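Local coordinates for formylmethanofuran--tetrahydromethanopterin formyltransferase (Methanosarcina barkeri, PDB 1M5S), which catalyses the reversible transfer of a formyl group from formylmethanofuran to tetrahydromethanopterin, a step of methanogenesis from carbon dioxide, at residues A13-I18 against A159-G164; T195-G200 against E246-G251; E9-E14 against I277-Y282. All coordinates share one frame; numbering follows the deposited sequence.

How the contacts relate
From the N terminus, the chain first supplies 9-14 and then 13-18. Contacts 3 and 1 therefore both begin on the start of strand 12-26 and share Ala13 and Glu14. Contact 1 closes first, at 159-164, and pairs strand 12-26 with strand 147-170. Contact 2 follows it along the chain and ties the loop after strand 193-194 to strand 243-251. Contact 3 closes last, ties the start of strand 12-26 to the end of strand 274-278, and its long loop encloses contact 2. Contacts 1 and 2 touch: Gly164 O lies 2.6 Å from Ile249 N. Contacts 1 and 3 touch where Phe16 packs on Tyr282. Contacts 2 and 3 do not touch.

Contact 1 of 3, residues A13-I18 against A159-G164; sequences AEAFPI and AGIAGG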
ATOM      1  N   ALA A  13      12.447 -20.542 -22.878  1.00 31.61           N
ATOM      2  CA  ALA A  13      13.299 -19.542 -22.249  1.00 31.21           C
ATOM      3  C   ALA A  13      14.708 -20.109 -22.080  1.00 28.80           C
ATOM      4  O   ALA A  13      14.885 -21.272 -21.697  1.00 32.52           O
ATOM      5  CB  ALA A  13      12.737 -19.150 -20.894  1.00 35.32           C
ATOM      6  N   GLU A  14      15.699 -19.257 -22.330  1.00 26.24           N
ATOM      7  CA  GLU A  14      17.101 -19.611 -22.191  1.00 37.77           C
ATOM      8  C   GLU A  14      17.671 -18.960 -20.936  1.00 32.47           C
ATOM      9  O   GLU A  14      17.843 -17.735 -20.880  1.00 39.80           O
ATOM     10  CB  GLU A  14      17.870 -19.137 -23.426  1.00 32.67           C
ATOM     11  CG  GLU A  14      19.375 -19.359 -23.369  1.00 49.00           C
ATOM     12  CD  GLU A  14      19.914 -20.029 -24.606  1.00 53.08           C
ATOM     13  OE1 GLU A  14      19.509 -19.639 -25.720  1.00 50.81           O
ATOM     14  OE2 GLU A  14      20.722 -20.970 -24.461  1.00 55.33           O
ATOM     15  N   ALA A  15      18.036 -19.798 -19.968  1.00 37.01           N
ATOM     16  CA  ALA A  15      18.514 -19.328 -18.675  1.00 29.38           C
ATOM     17  C   ALA A  15      19.998 -19.634 -18.416  1.00 40.18           C
ATOM     18  O   ALA A  15      20.524 -20.663 -18.863  1.00 38.72           O
ATOM     19  CB  ALA A  15      17.655 -19.915 -17.569  1.00 25.19           C
ATOM     20  N   PHE A  16      20.629 -18.770 -17.615  1.00 36.12           N
ATOM     21  CA  PHE A  16      22.056 -18.850 -17.288  1.00 36.01           C
ATOM     22  C   PHE A  16      22.269 -19.274 -15.831  1.00 40.84           C
ATOM     23  O   PHE A  16      21.401 -19.060 -14.978  1.00 34.84           O
ATOM     24  CB  PHE A  16      22.711 -17.491 -17.522  1.00 46.09           C
ATOM     25  CG  PHE A  16      22.416 -16.902 -18.873  1.00 54.94           C
ATOM     26  CD1 PHE A  16      21.140 -16.439 -19.182  1.00 57.43           C
ATOM     27  CD2 PHE A  16      23.411 -16.820 -19.843  1.00 57.95           C
ATOM     28  CE1 PHE A  16      20.860 -15.905 -20.438  1.00 64.19           C
ATOM     29  CE2 PHE A  16      23.141 -16.285 -21.105  1.00 59.36           C
ATOM     30  CZ  PHE A  16      21.864 -15.827 -21.403  1.00 61.14           C
ATOM     31  N   PRO A  17      23.420 -19.901 -15.527  1.00 38.97           N
ATOM     32  CA  PRO A  17      23.739 -20.142 -14.115  1.00 36.12           C
ATOM     33  C   PRO A  17      24.124 -18.845 -13.393  1.00 25.72           C
ATOM     34  O   PRO A  17      24.643 -17.897 -14.009  1.00 31.41           O
ATOM     35  CB  PRO A  17      24.901 -21.137 -14.180  1.00 41.83           C
ATOM     36  CG  PRO A  17      25.576 -20.809 -15.471  1.00 42.72           C
ATOM     37  CD  PRO A  17      24.458 -20.449 -16.421  1.00 41.25           C
ATOM     38  N   ILE A  18      23.767 -18.767 -12.115  1.00 34.16           N
ATOM     39  CA  ILE A  18      24.123 -17.615 -11.292  1.00 31.03           C
ATOM     40  C   ILE A  18      24.258 -18.034  -9.825  1.00 23.81           C
ATOM     41  O   ILE A  18      23.849 -19.135  -9.446  1.00 27.63           O
ATOM     42  CB  ILE A  18      23.072 -16.480 -11.445  1.00 33.00           C
ATOM     43  CG1 ILE A  18      23.666 -15.149 -10.978  1.00 30.61           C
ATOM     44  CG2 ILE A  18      21.790 -16.841 -10.701  1.00 27.13           C
ATOM     45  CD1 ILE A  18      23.030 -13.919 -11.598  1.00 30.52           C
ATOM     46  N   ALA A 159      24.483 -22.423  -6.333  1.00 38.51           N
ATOM     47  CA  ALA A 159      24.502 -22.235  -7.782  1.00 35.79           C
ATOM     48  C   ALA A 159      23.063 -22.327  -8.281  1.00 27.68           C
ATOM     49  O   ALA A 159      22.420 -23.383  -8.179  1.00 36.39           O
ATOM     50  CB  ALA A 159      25.365 -23.318  -8.444  1.00 38.09           C
ATOM     51  N   GLY A 160      22.518 -21.177  -8.662  1.00 36.39           N
ATOM     52  CA  GLY A 160      21.134 -21.118  -9.083  1.00 32.52           C
ATOM     53  C   GLY A 160      21.002 -20.782 -10.549  1.00 40.04           C
ATOM     54  O   GLY A 160      21.938 -20.958 -11.329  1.00 37.40           O
ATOM     55  N   ILE A 161      19.854 -20.218 -10.904  1.00 33.93           N
ATOM     56  CA  ILE A 161      19.482 -20.019 -12.296  1.00 32.02           C
ATOM     57  C   ILE A 161      18.892 -18.626 -12.466  1.00 34.15           C
ATOM     58  O   ILE A 161      17.979 -18.247 -11.750  1.00 25.12           O
ATOM     59  CB  ILE A 161      18.428 -21.060 -12.733  1.00 34.57           C
ATOM     60  CG1 ILE A 161      18.875 -22.471 -12.339  1.00 37.88           C
ATOM     61  CG2 ILE A 161      18.204 -20.977 -14.229  1.00 35.13           C
ATOM     62  CD1 ILE A 161      17.793 -23.510 -12.457  1.00 27.77           C
ATOM     63  N   ALA A 162      19.455 -17.853 -13.383  1.00 24.96           N
ATOM     64  CA  ALA A 162      18.927 -16.536 -13.707  1.00 31.60           C
ATOM     65  C   ALA A 162      18.442 -16.504 -15.157  1.00 38.66           C
ATOM     66  O   ALA A 162      19.016 -17.168 -16.017  1.00 35.59           O
ATOM     67  CB  ALA A 162      19.998 -15.486 -13.498  1.00 31.67           C
ATOM     68  N   GLY A 163      17.342 -15.799 -15.410  1.00 31.42           N
ATOM     69  CA  GLY A 163      16.937 -15.547 -16.782  1.00 28.01           C
ATOM     70  C   GLY A 163      15.809 -16.404 -17.326  1.00 28.50           C
ATOM     71  O   GLY A 163      15.510 -16.320 -18.518  1.00 34.37           O
ATOM     72  N   GLY A 164      15.199 -17.243 -16.489  1.00 23.53           N
ATOM     73  CA  GLY A 164      13.908 -17.825 -16.849  1.00 26.66           C
ATOM     74  C   GLY A 164      12.890 -16.721 -17.133  1.00 25.02           C
ATOM     75  O   GLY A 164      12.976 -15.641 -16.546  1.00 23.40           O
TER
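The ring of Phe16 turns an edge to segment 159-164 of strand 147-170. Ala162 O lies in the ring plane, 3.9 Å from Phe16 CD1. With CG anti to its own carbonyl carbon (chi1 -51°), the ring sits beside the backbone N that binds this oxygen. Phe16 and Ala162 form an antiparallel hydrogen-bonded pair, with both N-to-O distances (Phe16 N to Ala162 O, Ala162 N to Phe16 O) at 2.8 Å. Ile18 and Gly160 form the next one. Gly160 N to Ile18 O is short at 2.6 Å, while Ile18 N reaches Gly160 O from 57° above the carbonyl plane. On the same face as Phe16, Ile18 CG2 rests on Ala162 CB at 3.6 Å. On the other face, Ala15 CB meets Ile161 CG2 at 3.5 Å, and Tyr289 covers both residues. A side chain at Gly163 would press on Phe16 CD1 and, at this backbone conformation, on the preceding carbonyl oxygen. Pro17 faces Ile161 as a non-hydrogen-bonded pair, where its missing N-H costs no bond to 159-164. Pro17 CA approaches Gly160 O at 3.4 Å. The main-chain bonds thus fix the register of strands 12-26 and 147-170, with apolar side chains on both faces.

Contact 2 of 3, residues T195-G200 against E246-G251; sequences TPFPGG and EIVING
Thr195 backs onto the carbonyl of Val248, but no direct hydrogen bond joins the two segments. A water takes that place. It accepts from Phe197 N at 3.2 Å, donates to Val248 O at 2.8 Å and gives a weak bond to Gly200 O. Thr195 CA lies 3.3 Å from Val248 O in a CA-H...O contact; Pro196 CD packs beside the same oxygen. The apolar contacts follow. Thr195 CG2, anti to its carbonyl carbon (OG1 chi1 53°), meets Ile247 CG2 at 3.9 Å, and the two side chains cross obliquely. Ile187 of helix 173-187 packs against both. Phe197 CD1 approaches Val248 CB at 4.4 Å, obliquely to the ring. Phe197 also packs on Thr98 of a second subunit. The Asn250 amide lies near Pro196 CG, but its polar ends bind other partners, ND2 to Glu53 and OD1 to the backbone N of Gly163. Within the loop, Gly200 N bonds Phe197 O at 2.7 Å. Pro198 and Gly199 occupy the corners, and their backbone angles fit a type II beta turn. The loop thus leaves short strand 193-194, turns back, and runs against strand 243-251 through a shared water, at the strand layer of an alpha/beta sandwich.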
ATOM      1  N   THR A 195      11.690 -12.080  -9.102  1.00 21.81           N
ATOM      2  CA  THR A 195      11.534 -11.410 -10.376  1.00 17.87           C
ATOM      3  C   THR A 195      12.191 -10.030 -10.283  1.00 26.56           C
ATOM      4  O   THR A 195      11.604  -9.090  -9.748  1.00 25.78           O
ATOM      5  CB  THR A 195      10.027 -11.269 -10.752  1.00 24.65           C
ATOM      6  OG1 THR A 195       9.317 -10.639  -9.679  1.00 21.85           O
ATOM      7  CG2 THR A 195       9.399 -12.641 -11.017  1.00 20.04           C
ATOM      8  N   PRO A 196      13.468  -9.924 -10.697  1.00 25.94           N
ATOM      9  CA  PRO A 196      14.327  -8.825 -10.240  1.00 25.64           C
ATOM     10  C   PRO A 196      14.071  -7.456 -10.878  1.00 22.07           C
ATOM     11  O   PRO A 196      14.601  -6.442 -10.415  1.00 19.48           O
ATOM     12  CB  PRO A 196      15.741  -9.336 -10.543  1.00 29.27           C
ATOM     13  CG  PRO A 196      15.545 -10.285 -11.674  1.00 24.00           C
ATOM     14  CD  PRO A 196      14.262 -10.987 -11.339  1.00 20.11           C
ATOM     15  N   PHE A 197      13.312  -7.413 -11.967  1.00 17.61           N
ATOM     16  CA  PHE A 197      13.112  -6.150 -12.674  1.00 17.27           C
ATOM     17  C   PHE A 197      12.129  -5.234 -11.938  1.00 24.12           C
ATOM     18  O   PHE A 197      11.585  -5.627 -10.910  1.00 20.41           O
ATOM     19  CB  PHE A 197      12.667  -6.425 -14.111  1.00 20.61           C
ATOM     20  CG  PHE A 197      13.801  -6.394 -15.100  1.00 24.46           C
ATOM     21  CD1 PHE A 197      14.762  -7.404 -15.106  1.00 32.99           C
ATOM     22  CD2 PHE A 197      13.970  -5.304 -15.950  1.00 25.11           C
ATOM     23  CE1 PHE A 197      15.878  -7.320 -15.936  1.00 25.78           C
ATOM     24  CE2 PHE A 197      15.082  -5.212 -16.782  1.00 35.48           C
ATOM     25  CZ  PHE A 197      16.039  -6.221 -16.773  1.00 29.53           C
ATOM     26  N   PRO A 198      12.024  -3.953 -12.349  1.00 21.33           N
ATOM     27  CA  PRO A 198      11.185  -3.009 -11.593  1.00 24.75           C
ATOM     28  C   PRO A 198       9.724  -3.440 -11.517  1.00 24.20           C
ATOM     29  O   PRO A 198       9.031  -3.510 -12.532  1.00 24.71           O
ATOM     30  CB  PRO A 198      11.345  -1.701 -12.359  1.00 28.52           C
ATOM     31  CG  PRO A 198      12.685  -1.838 -13.039  1.00 25.22           C
ATOM     32  CD  PRO A 198      12.722  -3.274 -13.456  1.00 25.54           C
ATOM     33  N   GLY A 199       9.265  -3.726 -10.300  1.00 28.25           N
ATOM     34  CA  GLY A 199       7.938  -4.289 -10.110  1.00 19.49           C
ATOM     35  C   GLY A 199       7.854  -5.725 -10.593  1.00 21.44           C
ATOM     36  O   GLY A 199       6.761  -6.272 -10.741  1.00 21.94           O
ATOM     37  N   GLY A 200       9.015  -6.331 -10.834  1.00 18.03           N
ATOM     38  CA  GLY A 200       9.075  -7.682 -11.360  1.00 18.71           C
ATOM     39  C   GLY A 200       8.968  -7.745 -12.873  1.00 21.93           C
ATOM     40  O   GLY A 200       8.929  -8.835 -13.451  1.00 21.86           O
ATOM     41  N   GLU A 246       7.867  -8.508 -20.519  1.00 18.06           N
ATOM     42  CA  GLU A 246       8.541  -9.746 -20.173  1.00 21.22           C
ATOM     43  C   GLU A 246       8.690  -9.843 -18.657  1.00 20.90           C
ATOM     44  O   GLU A 246       8.830  -8.830 -17.973  1.00 24.42           O
ATOM     45  CB  GLU A 246       9.914  -9.790 -20.844  1.00 25.59           C
ATOM     46  CG  GLU A 246      10.798 -10.928 -20.371  1.00 33.01           C
ATOM     47  CD  GLU A 246      12.206 -10.873 -20.946  1.00 34.63           C
ATOM     48  OE1 GLU A 246      12.597  -9.823 -21.509  1.00 26.22           O
ATOM     49  OE2 GLU A 246      12.921 -11.894 -20.824  1.00 27.92           O
ATOM     50  N   ILE A 247       8.543 -11.055 -18.132  1.00 17.57           N
ATOM     51  CA  ILE A 247       8.835 -11.318 -16.732  1.00 21.95           C
ATOM     52  C   ILE A 247      10.058 -12.229 -16.651  1.00 30.56           C
ATOM     53  O   ILE A 247      10.065 -13.307 -17.242  1.00 27.93           O
ATOM     54  CB  ILE A 247       7.617 -11.960 -16.024  1.00 22.16           C
ATOM     55  CG1 ILE A 247       6.470 -10.940 -15.974  1.00 23.00           C
ATOM     56  CG2 ILE A 247       7.987 -12.411 -14.613  1.00 21.35           C
ATOM     57  CD1 ILE A 247       5.380 -11.295 -15.040  1.00 33.36           C
ATOM     58  N   VAL A 248      11.152 -11.684 -16.114  1.00 23.96           N
ATOM     59  CA  VAL A 248      12.366 -12.455 -15.849  1.00 26.04           C
ATOM     60  C   VAL A 248      12.328 -13.056 -14.451  1.00 28.72           C
ATOM     61  O   VAL A 248      11.962 -12.388 -13.490  1.00 22.19           O
ATOM     62  CB  VAL A 248      13.629 -11.580 -15.989  1.00 33.03           C
ATOM     63  CG1 VAL A 248      14.869 -12.390 -15.653  1.00 29.08           C
ATOM     64  CG2 VAL A 248      13.731 -11.040 -17.402  1.00 32.00           C
ATOM     65  N   ILE A 249      12.739 -14.315 -14.353  1.00 20.41           N
ATOM     66  CA  ILE A 249      12.622 -15.116 -13.135  1.00 15.87           C
ATOM     67  C   ILE A 249      13.989 -15.745 -12.810  1.00 31.38           C
ATOM     68  O   ILE A 249      14.582 -16.417 -13.655  1.00 25.61           O
ATOM     69  CB  ILE A 249      11.576 -16.256 -13.326  1.00 16.71           C
ATOM     70  CG1 ILE A 249      10.237 -15.666 -13.771  1.00 19.36           C
ATOM     71  CG2 ILE A 249      11.408 -17.056 -12.047  1.00 22.26           C
ATOM     72  CD1 ILE A 249       9.238 -16.676 -14.253  1.00 26.01           C
ATOM     73  N   ASN A 250      14.551 -15.388 -11.657  1.00 27.31           N
ATOM     74  CA  ASN A 250      15.699 -16.100 -11.099  1.00 24.97           C
ATOM     75  C   ASN A 250      15.185 -17.049 -10.038  1.00 27.09           C
ATOM     76  O   ASN A 250      14.115 -16.834  -9.479  1.00 25.63           O
ATOM     77  CB  ASN A 250      16.695 -15.128 -10.472  1.00 22.80           C
ATOM     78  CG  ASN A 250      17.357 -14.232 -11.492  1.00 20.29           C
ATOM     79  OD1 ASN A 250      16.981 -14.223 -12.665  1.00 23.73           O
ATOM     80  ND2 ASN A 250      18.343 -13.462 -11.052  1.00 26.20           N
ATOM     81  N   GLY A 251      15.943 -18.100  -9.756  1.00 23.95           N
ATOM     82  CA  GLY A 251      15.465 -19.101  -8.818  1.00 18.90           C
ATOM     83  C   GLY A 251      16.517 -20.104  -8.393  1.00 28.54           C
ATOM     84  O   GLY A 251      17.551 -20.254  -9.051  1.00 26.12           O
TER
HETATM   85  O   HOH W   1      11.615  -9.604 -13.518  1.00 25.26           O

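Contact 3 of 3, residues E9-E14 against I277-Y282; sequences EDTYAE and ISAGNY
Glu9-Glu14 and Ile277-Tyr282 meet in the alpha/beta sandwich, where strand 12-26 begins and strand 274-278 runs out into a loop. An inverse gamma turn centred on Asp10 leads into strand 12-26. At its first residue, Glu9 N donates to Ile277 O at 2.9 Å, almost in line with the carbonyl. The Glu9 chain bends at chi2 and brings its carboxylate back to Ser278. Ser278 OG donates to Glu9 OE2 over a short 2.5 Å, on the anti side and 34° out of the carboxylate plane. Further on, Thr11 CG2 packs against Ser278 OG at 3.6 Å.

The Tyr12 ring carries the middle of the contact. The CB of Tyr12 points away from the other segment, but CG sits between the backbone N and the carbonyl carbon (chi1 60°), which swings the ring back over Asn281. The Asn281 amide stacks on one ring face, the two planes 7° apart, with Asn281 CG 3.5 Å from Tyr12 CZ. An alanine at Tyr12 would probably leave that side of the Asn281 amide without its stacking partner and freer to turn.

At the far end, Glu14 N donates to Gly280 O at 3.1 Å. The Glu14 carboxylate is gripped by main-chain N-H groups: OE2 takes that of Gly287, and OE1 takes those of Gly284 and Tyr282. Such bonds would probably favour the charged form. Glu14 CB lies 3.5 Å from Asn281 CB. Tyr282 N reaches the anti lone pair of Glu14 OE1 at 2.7 Å.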
ATOM      1  N   GLU A   9       3.160 -19.937 -27.432  1.00 25.88           N
ATOM      2  CA  GLU A   9       4.190 -20.285 -28.405  1.00 30.46           C
ATOM      3  C   GLU A   9       4.969 -21.527 -27.991  1.00 33.90           C
ATOM      4  O   GLU A   9       5.267 -21.721 -26.806  1.00 30.40           O
ATOM      5  CB  GLU A   9       5.166 -19.128 -28.580  1.00 34.30           C
ATOM      6  CG  GLU A   9       4.994 -18.376 -29.865  1.00 48.08           C
ATOM      7  CD  GLU A   9       6.310 -17.880 -30.420  1.00 56.06           C
ATOM      8  OE1 GLU A   9       6.820 -18.487 -31.383  1.00 61.68           O
ATOM      9  OE2 GLU A   9       6.828 -16.867 -29.912  1.00 47.21           O
ATOM     10  N   ASP A  10       5.271 -22.380 -28.971  1.00 36.99           N
ATOM     11  CA  ASP A  10       6.114 -23.549 -28.743  1.00 36.34           C
ATOM     12  C   ASP A  10       7.568 -23.111 -28.864  1.00 38.33           C
ATOM     13  O   ASP A  10       8.206 -23.277 -29.908  1.00 33.82           O
ATOM     14  CB  ASP A  10       5.797 -24.657 -29.767  1.00 43.08           C
ATOM     15  CG  ASP A  10       6.381 -26.012 -29.381  1.00 44.22           C
ATOM     16  OD1 ASP A  10       7.117 -26.106 -28.375  1.00 47.30           O
ATOM     17  OD2 ASP A  10       6.083 -26.998 -30.091  1.00 51.53           O
ATOM     18  N   THR A  11       8.007 -22.378 -27.846  1.00 35.57           N
ATOM     19  CA  THR A  11       9.388 -21.938 -27.742  1.00 30.67           C
ATOM     20  C   THR A  11       9.883 -22.214 -26.316  1.00 29.92           C
ATOM     21  O   THR A  11       9.279 -23.003 -25.578  1.00 30.85           O
ATOM     22  CB  THR A  11       9.524 -20.425 -28.135  1.00 33.89           C
ATOM     23  OG1 THR A  11      10.896 -20.019 -28.054  1.00 37.28           O
ATOM     24  CG2 THR A  11       8.670 -19.543 -27.240  1.00 26.61           C
ATOM     25  N   TYR A  12      11.067 -21.713 -26.003  1.00 31.57           N
ATOM     26  CA  TYR A  12      11.653 -21.934 -24.679  1.00 37.10           C
ATOM     27  C   TYR A  12      12.404 -20.700 -24.197  1.00 32.61           C
ATOM     28  O   TYR A  12      12.814 -19.847 -24.997  1.00 35.65           O
ATOM     29  CB  TYR A  12      12.645 -23.100 -24.736  1.00 34.46           C
ATOM     30  CG  TYR A  12      13.798 -22.857 -25.717  1.00 33.92           C
ATOM     31  CD1 TYR A  12      13.621 -23.107 -27.085  1.00 41.96           C
ATOM     32  CD2 TYR A  12      15.032 -22.386 -25.251  1.00 42.40           C
ATOM     33  CE1 TYR A  12      14.671 -22.875 -27.983  1.00 45.53           C
ATOM     34  CE2 TYR A  12      16.080 -22.151 -26.150  1.00 50.05           C
ATOM     35  CZ  TYR A  12      15.900 -22.393 -27.516  1.00 53.11           C
ATOM     36  OH  TYR A  12      16.915 -22.157 -28.389  1.00 51.06           O
ATOM     37  N   ALA A  13      12.447 -20.542 -22.878  1.00 31.61           N
ATOM     38  CA  ALA A  13      13.299 -19.542 -22.249  1.00 31.21           C
ATOM     39  C   ALA A  13      14.708 -20.109 -22.080  1.00 28.80           C
ATOM     40  O   ALA A  13      14.885 -21.272 -21.697  1.00 32.52           O
ATOM     41  CB  ALA A  13      12.737 -19.150 -20.894  1.00 35.32           C
ATOM     42  N   GLU A  14      15.699 -19.257 -22.330  1.00 26.24           N
ATOM     43  CA  GLU A  14      17.101 -19.611 -22.191  1.00 37.77           C
ATOM     44  C   GLU A  14      17.671 -18.960 -20.936  1.00 32.47           C
ATOM     45  O   GLU A  14      17.843 -17.735 -20.880  1.00 39.80           O
ATOM     46  CB  GLU A  14      17.870 -19.137 -23.426  1.00 32.67           C
ATOM     47  CG  GLU A  14      19.375 -19.359 -23.369  1.00 49.00           C
ATOM     48  CD  GLU A  14      19.914 -20.029 -24.606  1.00 53.08           C
ATOM     49  OE1 GLU A  14      19.509 -19.639 -25.720  1.00 50.81           O
ATOM     50  OE2 GLU A  14      20.722 -20.970 -24.461  1.00 55.33           O
ATOM     51  N   ILE A 277       1.401 -15.715 -25.384  1.00 19.53           N
ATOM     52  CA  ILE A 277       2.525 -15.894 -24.473  1.00 18.41           C
ATOM     53  C   ILE A 277       3.706 -16.432 -25.272  1.00 25.06           C
ATOM     54  O   ILE A 277       3.579 -17.422 -25.996  1.00 20.99           O
ATOM     55  CB  ILE A 277       2.207 -16.920 -23.349  1.00 16.63           C
ATOM     56  CG1 ILE A 277       1.026 -16.436 -22.493  1.00 27.45           C
ATOM     57  CG2 ILE A 277       3.463 -17.189 -22.517  1.00 18.69           C
ATOM     58  CD1 ILE A 277       1.274 -15.139 -21.747  1.00 22.23           C
ATOM     59  N   SER A 278       4.857 -15.792 -25.120  1.00 26.01           N
ATOM     60  CA  SER A 278       6.093 -16.317 -25.678  1.00 29.53           C
ATOM     61  C   SER A 278       7.183 -16.365 -24.606  1.00 33.09           C
ATOM     62  O   SER A 278       6.875 -16.431 -23.415  1.00 28.14           O
ATOM     63  CB  SER A 278       6.545 -15.459 -26.860  1.00 30.21           C
ATOM     64  OG  SER A 278       7.557 -16.120 -27.597  1.00 39.37           O
ATOM     65  N   ALA A 279       8.440 -16.439 -25.045  1.00 31.50           N
ATOM     66  CA  ALA A 279       9.604 -16.502 -24.157  1.00 31.87           C
ATOM     67  C   ALA A 279      10.855 -16.113 -24.923  1.00 38.34           C
ATOM     68  O   ALA A 279      10.911 -16.244 -26.143  1.00 36.71           O
ATOM     69  CB  ALA A 279       9.769 -17.898 -23.590  1.00 32.06           C
ATOM     70  N   GLY A 280      11.860 -15.634 -24.198  1.00 40.04           N
ATOM     71  CA  GLY A 280      13.077 -15.171 -24.834  1.00 41.60           C
ATOM     72  C   GLY A 280      14.207 -16.170 -24.715  1.00 41.44           C
ATOM     73  O   GLY A 280      14.468 -16.703 -23.643  1.00 36.30           O
ATOM     74  N   ASN A 281      14.824 -16.499 -25.845  1.00 43.81           N
ATOM     75  CA  ASN A 281      16.021 -17.325 -25.818  1.00 48.14           C
ATOM     76  C   ASN A 281      17.104 -16.783 -26.734  1.00 48.90           C
ATOM     77  O   ASN A 281      16.933 -15.747 -27.389  1.00 45.15           O
ATOM     78  CB  ASN A 281      15.709 -18.792 -26.163  1.00 47.89           C
ATOM     79  CG  ASN A 281      15.048 -18.968 -27.523  1.00 53.89           C
ATOM     80  OD1 ASN A 281      13.859 -19.297 -27.597  1.00 59.07           O
ATOM     81  ND2 ASN A 281      15.844 -18.894 -28.589  1.00 46.50           N
ATOM     82  N   TYR A 282      18.271 -17.397 -26.643  1.00 53.94           N
ATOM     83  CA  TYR A 282      19.432 -16.928 -27.408  1.00 55.19           C
ATOM     84  C   TYR A 282      19.936 -18.007 -28.379  1.00 59.61           C
ATOM     85  O   TYR A 282      21.148 -18.251 -28.486  1.00 58.85           O
ATOM     86  CB  TYR A 282      20.531 -16.516 -26.429  1.00 53.29           C
ATOM     87  CG  TYR A 282      20.161 -15.240 -25.664  1.00 55.63           C
ATOM     88  CD1 TYR A 282      20.443 -13.990 -26.224  1.00 48.56           C
ATOM     89  CD2 TYR A 282      19.533 -15.318 -24.412  1.00 55.54           C
ATOM     90  CE1 TYR A 282      20.091 -12.819 -25.543  1.00 58.80           C
ATOM     91  CE2 TYR A 282      19.178 -14.146 -23.732  1.00 56.34           C
ATOM     92  CZ  TYR A 282      19.456 -12.897 -24.298  1.00 55.90           C
ATOM     93  OH  TYR A 282      19.106 -11.758 -23.643  1.00 62.93           O
TER